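Local coordinates for chitin binding protein (Streptomyces lividans, PDB 5FTZ), which is a copper-dependent lytic polysaccharide monooxygenase of family AA10 that probably binds chitin and cleaves its chains by oxidation, at residues A[38-42]-A[113-118]; A[59-63]-A[107-111]; A[78-84]-A[135-141]. Numbering follows the deposited sequence.

Interaction 1: residues A[38-42]-A[113-118]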
loop_
_atom_site.group_PDB
_atom_site.type_symbol
_atom_site.label_atom_id
_atom_site.label_comp_id
_atom_site.label_asym_id
_atom_site.label_seq_id
_atom_site.Cartn_x
_atom_site.Cartn_y
_atom_site.Cartn_z
ATOM N N PHE A 38 1.068 -18.016 4.675
ATOM C CA PHE A 38 0.928 -19.202 5.546
ATOM C C PHE A 38 -0.501 -19.338 6.023
ATOM O O PHE A 38 -1.104 -18.348 6.395
ATOM C CB PHE A 38 1.842 -18.993 6.739
ATOM C CG PHE A 38 1.975 -20.205 7.628
ATOM C CD1 PHE A 38 2.842 -21.205 7.331
ATOM C CD2 PHE A 38 1.162 -20.289 8.753
ATOM C CE1 PHE A 38 2.915 -22.317 8.139
ATOM C CE2 PHE A 38 1.230 -21.397 9.575
ATOM C CZ PHE A 38 2.088 -22.426 9.241
ATOM N N PRO A 39 -1.032 -20.565 6.109
ATOM C CA PRO A 39 -0.411 -21.837 5.778
ATOM C C PRO A 39 -0.536 -22.346 4.354
ATOM O O PRO A 39 0.090 -23.315 3.971
ATOM C CB PRO A 39 -1.158 -22.810 6.709
ATOM C CG PRO A 39 -2.519 -22.206 6.705
ATOM C CD PRO A 39 -2.314 -20.741 6.804
ATOM N N ALA A 40 -1.370 -21.723 3.519
ATOM C CA ALA A 40 -1.534 -22.243 2.169
ATOM C C ALA A 40 -0.267 -22.161 1.357
ATOM O O ALA A 40 0.073 -23.065 0.617
ATOM C CB ALA A 40 -2.663 -21.492 1.474
ATOM N N SER A 41 0.445 -21.046 1.510
ATOM C CA SER A 41 1.764 -20.905 0.942
ATOM C C SER A 41 2.740 -20.664 2.110
ATOM O O SER A 41 2.456 -21.067 3.229
ATOM C CB SER A 41 1.767 -19.806 -0.111
ATOM O OG SER A 41 1.360 -18.593 0.433
ATOM N N GLY A 42 3.890 -20.085 1.827
ATOM C CA GLY A 42 4.895 -19.812 2.850
ATOM C C GLY A 42 5.913 -20.926 2.932
ATOM O O GLY A 42 5.922 -21.828 2.121
ATOM N N ARG A 113 2.961 -27.936 9.450
ATOM C CA ARG A 113 1.541 -27.571 9.530
ATOM C C ARG A 113 0.680 -28.574 10.285
ATOM O O ARG A 113 -0.236 -28.194 10.987
ATOM C CB ARG A 113 0.992 -27.305 8.143
ATOM C CG ARG A 113 1.542 -26.017 7.519
ATOM C CD ARG A 113 1.406 -26.094 5.993
ATOM N NE ARG A 113 1.896 -24.884 5.354
ATOM C CZ ARG A 113 3.176 -24.543 5.181
ATOM N NH1 ARG A 113 4.171 -25.284 5.631
ATOM N NH2 ARG A 113 3.447 -23.397 4.597
ATOM N N SER A 114 0.974 -29.858 10.145
ATOM C CA SER A 114 0.195 -30.906 10.829
ATOM C C SER A 114 0.292 -30.822 12.353
ATOM O O SER A 114 -0.548 -31.334 13.081
ATOM C CB SER A 114 0.671 -32.282 10.378
ATOM O OG SER A 114 2.095 -32.459 10.477
ATOM N N ASP A 115 1.340 -30.130 12.853
ATOM C CA ASP A 115 1.489 -29.915 14.304
ATOM C C ASP A 115 0.696 -28.750 14.849
ATOM O O ASP A 115 0.518 -28.670 16.051
ATOM C CB ASP A 115 2.948 -29.667 14.635
ATOM C CG ASP A 115 3.829 -30.848 14.243
ATOM O OD1 ASP A 115 3.443 -31.969 14.663
ATOM O OD2 ASP A 115 4.857 -30.662 13.480
ATOM N N LEU A 116 0.234 -27.888 13.970
ATOM C CA LEU A 116 -0.338 -26.617 14.326
ATOM C C LEU A 116 -1.839 -26.600 14.211
ATOM O O LEU A 116 -2.421 -27.219 13.283
ATOM C CB LEU A 116 0.249 -25.506 13.463
ATOM C CG LEU A 116 1.688 -25.110 13.742
ATOM C CD1 LEU A 116 2.316 -24.359 12.545
ATOM C CD2 LEU A 116 1.784 -24.299 15.034
ATOM N N ASN A 117 -2.512 -25.893 15.106
ATOM C CA ASN A 117 -3.871 -25.486 14.862
ATOM C C ASN A 117 -3.804 -24.348 13.867
ATOM O O ASN A 117 -3.287 -23.247 14.189
ATOM C CB ASN A 117 -4.513 -25.093 16.182
ATOM C CG ASN A 117 -5.929 -24.587 16.012
ATOM O OD1 ASN A 117 -6.408 -24.324 14.921
ATOM N ND2 ASN A 117 -6.605 -24.474 17.135
ATOM N N LEU A 118 -4.248 -24.544 12.613
ATOM C CA LEU A 118 -4.019 -23.576 11.600
ATOM C C LEU A 118 -5.018 -22.395 11.573
ATOM O O LEU A 118 -4.803 -21.467 10.769
ATOM C CB LEU A 118 -3.946 -24.261 10.255
ATOM C CG LEU A 118 -2.778 -25.240 10.089
ATOM C CD1 LEU A 118 -2.992 -25.901 8.727
ATOM C CD2 LEU A 118 -1.458 -24.558 10.147
#
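R113 supplies all the hydrogen bonds of this contact. From the 3-10 turn 113-115 its side chain reaches into the turn at 38-42 and meets backbone carbonyls: NE of R113 donates to O of P39 at 2.8 Å, nearly straight, and NH2 of R113 to O of S41 at 2.9 Å, with a weak second bond from NH2 to O of P39 at 3.4 Å. Both carbonyls lie near the guanidinium plane, so the arginine holds the turn by its main chain. Its charge is answered by a salt bridge from NH1 to D45, and NH2 also bonds to the carbonyl of P43. Two long loops of the LPMO fold are joined here, one between strands 33-35 and 73-74, the other between strands 93-100 and 122-125; such loops decorate the immunoglobulin-like beta-sandwich core. F38 links the polar and apolar parts: its CD1 lies over one face of the R113 guanidinium, 3.6 Å from R113 NH2. CZ of F38 meets CD1 of L116 at 3.8 Å, and CB of P39 meets CD2 of L118 at 3.9 Å. F38 and L116 also pack on L152 of strand 148-157, and Y99 meets the F38 ring edge-to-face.

Interaction 2: residues A[59-63]-A[107-111]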
loop_
_atom_site.group_PDB
_atom_site.type_symbol
_atom_site.label_atom_id
_atom_site.label_comp_id
_atom_site.label_asym_id
_atom_site.label_seq_id
_atom_site.Cartn_x
_atom_site.Cartn_y
_atom_site.Cartn_z
ATOM N N LEU A 59 17.068 -23.356 13.815
ATOM C CA LEU A 59 15.763 -22.970 14.383
ATOM C C LEU A 59 14.643 -23.960 14.176
ATOM O O LEU A 59 13.678 -23.944 14.938
ATOM C CB LEU A 59 15.313 -21.631 13.773
ATOM C CG LEU A 59 16.242 -20.435 13.939
ATOM C CD1 LEU A 59 15.628 -19.194 13.315
ATOM C CD2 LEU A 59 16.574 -20.198 15.410
ATOM N N ASP A 60 14.758 -24.786 13.148
ATOM C CA ASP A 60 13.734 -25.807 12.848
ATOM C C ASP A 60 13.851 -27.116 13.600
ATOM O O ASP A 60 12.925 -27.940 13.562
ATOM C CB ASP A 60 13.814 -26.188 11.376
ATOM C CG ASP A 60 13.546 -25.098 10.454
ATOM O OD1 ASP A 60 12.527 -24.402 10.630
ATOM O OD2 ASP A 60 14.319 -24.991 9.452
ATOM N N SER A 61 15.005 -27.356 14.209
ATOM C CA SER A 61 15.231 -28.603 14.915
ATOM C C SER A 61 14.295 -28.729 16.114
ATOM O O SER A 61 13.964 -27.690 16.740
ATOM C CB SER A 61 16.659 -28.659 15.344
ATOM O OG SER A 61 16.882 -29.825 16.113
ATOM N N PRO A 62 13.874 -29.959 16.463
ATOM C CA PRO A 62 13.041 -30.132 17.644
ATOM C C PRO A 62 13.809 -29.909 18.955
ATOM O O PRO A 62 13.177 -29.851 20.006
ATOM C CB PRO A 62 12.615 -31.577 17.526
ATOM C CG PRO A 62 13.600 -32.245 16.672
ATOM C CD PRO A 62 14.066 -31.216 15.709
ATOM N N LYS A 63 15.145 -29.841 18.911
ATOM C CA LYS A 63 15.971 -29.616 20.089
ATOM C C LYS A 63 16.899 -28.451 19.786
ATOM O O LYS A 63 17.140 -28.118 18.618
ATOM C CB LYS A 63 16.819 -30.837 20.375
ATOM C CG LYS A 63 16.049 -32.146 20.604
ATOM C CD LYS A 63 15.330 -32.082 21.877
ATOM C CE LYS A 63 14.798 -33.451 22.283
ATOM N NZ LYS A 63 14.310 -33.423 23.682
ATOM N N GLN A 107 6.623 -33.669 18.674
ATOM C CA GLN A 107 7.698 -32.902 19.278
ATOM C C GLN A 107 9.083 -33.402 18.850
ATOM O O GLN A 107 10.075 -32.834 19.263
ATOM C CB GLN A 107 7.601 -32.983 20.799
ATOM C CG GLN A 107 6.349 -32.390 21.348
ATOM C CD GLN A 107 6.335 -32.311 22.833
ATOM O OE1 GLN A 107 7.318 -31.820 23.456
ATOM N NE2 GLN A 107 5.207 -32.617 23.411
ATOM N N ASN A 108 9.142 -34.483 18.088
ATOM C CA ASN A 108 10.393 -35.123 17.724
ATOM C C ASN A 108 10.835 -34.908 16.301
ATOM O O ASN A 108 11.825 -35.483 15.878
ATOM C CB ASN A 108 10.233 -36.620 17.991
ATOM C CG ASN A 108 10.013 -36.880 19.441
ATOM O OD1 ASN A 108 10.718 -36.338 20.252
ATOM N ND2 ASN A 108 9.015 -37.675 19.778
ATOM N N HIS A 109 10.161 -34.062 15.540
ATOM C CA HIS A 109 10.608 -33.760 14.166
ATOM C C HIS A 109 10.582 -32.247 13.998
ATOM O O HIS A 109 10.171 -31.537 14.956
ATOM C CB HIS A 109 9.738 -34.495 13.153
ATOM C CG HIS A 109 8.396 -33.895 12.898
ATOM N ND1 HIS A 109 7.694 -34.126 11.735
ATOM C CD2 HIS A 109 7.627 -33.042 13.629
ATOM C CE1 HIS A 109 6.575 -33.420 11.746
ATOM N NE2 HIS A 109 6.492 -32.790 12.898
ATOM N N ASN A 110 10.917 -31.739 12.834
ATOM C CA ASN A 110 10.872 -30.288 12.621
ATOM C C ASN A 110 9.411 -29.842 12.499
ATOM O O ASN A 110 8.635 -30.466 11.793
ATOM C CB ASN A 110 11.566 -29.904 11.353
ATOM C CG ASN A 110 13.064 -30.126 11.370
ATOM O OD1 ASN A 110 13.630 -30.821 12.214
ATOM N ND2 ASN A 110 13.677 -29.576 10.370
ATOM N N LEU A 111 9.042 -28.716 13.104
ATOM C CA LEU A 111 7.662 -28.233 13.116
ATOM C C LEU A 111 7.071 -28.201 11.713
ATOM O O LEU A 111 7.679 -27.687 10.750
ATOM C CB LEU A 111 7.622 -26.811 13.692
ATOM C CG LEU A 111 6.228 -26.296 14.048
ATOM C CD1 LEU A 111 5.719 -26.956 15.301
ATOM C CD2 LEU A 111 6.293 -24.771 14.199
HETATM O O HOH W 1 10.833 -27.541 15.207
HETATM O O HOH W 2 9.936 -25.896 10.950
HETATM O O HOH W 3 10.352 -30.051 19.976
HETATM O O HOH W 4 11.383 -33.279 21.994
#
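Two irregular loop segments run close together here, nearest at S61 and N110, whose CA atoms are 5.2 Å apart. Their main chains are joined through water: water 1 donates to O of D60 (2.7 Å) and accepts from N of L111 (3.0 Å), while water 3 donates to O of P62 (2.8 Å) and to O of Q107 (2.9 Å). One direct backbone approach is a CA-H...O contact from CA of N110 to O of D60, 3.3 Å. Among the side chains, the P62 ring lies against the carbonyls of 107-109, with CB 3.3 Å from O of Q107 and 3.5 Å from O of H109. Water 2 links OD1 of D60 (3.0 Å) to O of L111 (2.9 Å). The amide of N110 lies beside D60, ND2 3.5 Å from CB of D60, and bonds to the carbonyl of G46; D60 itself bonds to S50. The contact thus joins the loop between strands 33-35 and 73-74 to the one between strands 93-100 and 122-125, with L59 packing on Q11 and C14 of helix 10-15.

Interaction 3: residues A[78-84]-A[135-141]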
loop_
_atom_site.group_PDB
_atom_site.type_symbol
_atom_site.label_atom_id
_atom_site.label_comp_id
_atom_site.label_asym_id
_atom_site.label_seq_id
_atom_site.Cartn_x
_atom_site.Cartn_y
_atom_site.Cartn_z
ATOM N N GLY A 78 -5.649 -19.658 28.569
ATOM C CA GLY A 78 -6.872 -18.910 28.765
ATOM C C GLY A 78 -6.705 -17.537 29.387
ATOM O O GLY A 78 -7.683 -16.890 29.674
ATOM N N GLN A 79 -5.481 -17.098 29.635
ATOM C CA GLN A 79 -5.187 -15.829 30.280
ATOM C C GLN A 79 -4.697 -14.846 29.229
ATOM O O GLN A 79 -3.995 -15.217 28.271
ATOM C CB GLN A 79 -4.050 -16.092 31.277
ATOM C CG GLN A 79 -3.587 -15.015 32.193
ATOM C CD GLN A 79 -2.825 -15.595 33.407
ATOM O OE1 GLN A 79 -3.413 -16.317 34.263
ATOM N NE2 GLN A 79 -1.567 -15.282 33.500
ATOM N N SER A 80 -4.964 -13.574 29.443
ATOM C CA SER A 80 -4.421 -12.529 28.580
ATOM C C SER A 80 -2.898 -12.452 28.737
ATOM O O SER A 80 -2.332 -12.732 29.771
ATOM C CB SER A 80 -5.049 -11.178 28.897
ATOM O OG SER A 80 -4.851 -10.343 27.793
ATOM N N TYR A 81 -2.236 -12.087 27.649
ATOM C CA TYR A 81 -0.773 -12.070 27.598
ATOM C C TYR A 81 -0.322 -10.958 26.678
ATOM O O TYR A 81 -0.976 -10.677 25.673
ATOM C CB TYR A 81 -0.284 -13.432 27.111
ATOM C CG TYR A 81 1.234 -13.633 27.091
ATOM C CD1 TYR A 81 1.901 -14.040 28.221
ATOM C CD2 TYR A 81 1.958 -13.437 25.948
ATOM C CE1 TYR A 81 3.291 -14.234 28.244
ATOM C CE2 TYR A 81 3.357 -13.587 25.901
ATOM C CZ TYR A 81 4.004 -14.011 27.039
ATOM O OH TYR A 81 5.408 -14.157 27.044
ATOM N N THR A 82 0.770 -10.291 27.020
ATOM C CA THR A 82 1.380 -9.296 26.111
ATOM C C THR A 82 2.344 -9.960 25.167
ATOM O O THR A 82 3.381 -10.469 25.589
ATOM C CB THR A 82 2.080 -8.216 26.909
ATOM O OG1 THR A 82 1.079 -7.451 27.590
ATOM C CG2 THR A 82 2.869 -7.285 26.020
ATOM N N PHE A 83 2.004 -9.945 23.878
ATOM C CA PHE A 83 2.893 -10.419 22.830
ATOM C C PHE A 83 3.712 -9.230 22.390
ATOM O O PHE A 83 3.162 -8.120 22.269
ATOM C CB PHE A 83 2.068 -11.021 21.665
ATOM C CG PHE A 83 1.371 -12.261 22.045
ATOM C CD1 PHE A 83 0.085 -12.211 22.616
ATOM C CD2 PHE A 83 1.969 -13.484 21.878
ATOM C CE1 PHE A 83 -0.548 -13.364 23.011
ATOM C CE2 PHE A 83 1.316 -14.641 22.265
ATOM C CZ PHE A 83 0.066 -14.572 22.838
ATOM N N ARG A 84 5.025 -9.396 22.202
ATOM C CA ARG A 84 5.858 -8.267 21.897
ATOM C C ARG A 84 6.875 -8.605 20.804
ATOM O O ARG A 84 7.540 -9.654 20.864
ATOM C CB ARG A 84 6.584 -7.819 23.155
ATOM C CG ARG A 84 7.384 -6.546 23.009
ATOM C CD ARG A 84 7.919 -5.996 24.337
ATOM N NE ARG A 84 9.006 -6.780 24.823
ATOM C CZ ARG A 84 9.385 -6.873 26.101
ATOM N NH1 ARG A 84 8.721 -6.231 27.062
ATOM N NH2 ARG A 84 10.418 -7.628 26.421
ATOM N N LEU A 135 6.599 -3.222 19.641
ATOM C CA LEU A 135 5.141 -3.342 19.601
ATOM C C LEU A 135 4.707 -4.348 20.584
ATOM O O LEU A 135 5.097 -5.545 20.468
ATOM C CB LEU A 135 4.640 -3.752 18.219
ATOM C CG LEU A 135 3.131 -3.948 18.101
ATOM C CD1 LEU A 135 2.287 -2.717 18.385
ATOM C CD2 LEU A 135 2.837 -4.436 16.702
ATOM N N SER A 136 3.821 -3.960 21.500
ATOM C CA SER A 136 3.256 -4.832 22.503
ATOM C C SER A 136 1.755 -4.823 22.301
ATOM O O SER A 136 1.144 -3.747 22.201
ATOM C CB SER A 136 3.548 -4.309 23.889
ATOM O OG SER A 136 4.909 -4.423 24.225
ATOM N N HIS A 137 1.135 -5.982 22.203
ATOM C CA HIS A 137 -0.320 -6.069 22.111
ATOM C C HIS A 137 -0.845 -7.286 22.841
ATOM O O HIS A 137 -0.169 -8.315 22.932
ATOM C CB HIS A 137 -0.847 -5.896 20.728
ATOM C CG HIS A 137 -0.209 -6.754 19.668
ATOM N ND1 HIS A 137 -0.106 -6.312 18.380
ATOM C CD2 HIS A 137 0.376 -7.965 19.681
ATOM C CE1 HIS A 137 0.473 -7.236 17.620
ATOM N NE2 HIS A 137 0.814 -8.237 18.395
ATOM N N SER A 138 -2.052 -7.152 23.367
ATOM C CA SER A 138 -2.636 -8.164 24.252
ATOM C C SER A 138 -3.498 -9.127 23.493
ATOM O O SER A 138 -4.433 -8.700 22.765
ATOM C CB SER A 138 -3.506 -7.496 25.300
ATOM O OG SER A 138 -2.759 -6.580 26.081
ATOM N N GLY A 139 -3.299 -10.425 23.707
ATOM C CA GLY A 139 -4.174 -11.478 23.209
ATOM C C GLY A 139 -4.385 -12.532 24.262
ATOM O O GLY A 139 -3.627 -12.664 25.219
ATOM N N THR A 140 -5.427 -13.317 24.067
ATOM C CA THR A 140 -5.719 -14.353 25.050
ATOM C C THR A 140 -5.097 -15.672 24.619
ATOM O O THR A 140 -5.314 -16.142 23.500
ATOM C CB THR A 140 -7.247 -14.536 25.180
ATOM O OG1 THR A 140 -7.773 -13.250 25.441
ATOM C CG2 THR A 140 -7.605 -15.474 26.276
ATOM N N LEU A 141 -4.332 -16.248 25.525
ATOM C CA LEU A 141 -3.665 -17.512 25.253
ATOM C C LEU A 141 -4.713 -18.597 25.066
ATOM O O LEU A 141 -5.775 -18.571 25.755
ATOM C CB LEU A 141 -2.758 -17.861 26.400
ATOM C CG LEU A 141 -1.484 -16.987 26.507
ATOM C CD1 LEU A 141 -0.837 -17.100 27.867
ATOM C CD2 LEU A 141 -0.539 -17.337 25.359
HETATM O O HOH W 5 -6.442 -10.467 25.639
HETATM O O HOH W 6 -0.181 -5.786 25.828
HETATM O O HOH W 7 5.871 -5.010 26.975
#
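Four backbone hydrogen bonds zip strands 80-84 and 135-140 into an antiparallel ladder: N of Y81 to O of G139 (2.9 Å), N of G139 to O of Y81 (3.1 Å), N of F83 to O of H137 and N of H137 to O of F83 (both 2.9 Å). N of L141 extends it to O of Q79 (3.0 Å); N of G78 adds a weak bond to O of L141 (3.0 Å). On the polar face, waters bridge the non-hydrogen-bonded pairs: water 5 joins OG of S80 and OG1 of T140, water 6 OG1 of T82 and OG of S138, and water 7 NH1 of R84 and OG of S136. R84 forms a salt bridge with D5 of strand 2-6, third strand of this LPMO beta-sandwich sheet. The face carrying Y81, F83 and H137 is mainly aromatic; just beyond the strand, L141 packs CD1 on CB of Y81 and CD2 on CZ of F83, each at 3.8 Å. A side chain on G139 would crowd the F83 ring. H137 bonds to Y98 and meets F96 and F122 edge-to-face. Hydroxyls and water oppose mostly aromatic groups, an amphipathic pair whose aromatic side turns to the second sheet.

Interactions 1 and 2 bind the same two loops at successive points, their centres 15 Å apart, and they touch: OD2 of D115 and NE2 of H109 lie 2.7 Å apart, a probable hydrogen bond. Interaction 3 belongs to the three-stranded sheet. Its centre is 21 Å from that of interaction 1 and 25 Å from that of interaction 2, with nearest atoms about 10 and 14 Å apart, and interactions 2 and 3 lie on opposite sides of the chain's centre. The histidine-brace copper is bound by H1 and H91, a second copper by H158 and D159, all outside the six segments; in interaction 3 the side chain of L135 is about 14 Å from a copper ion.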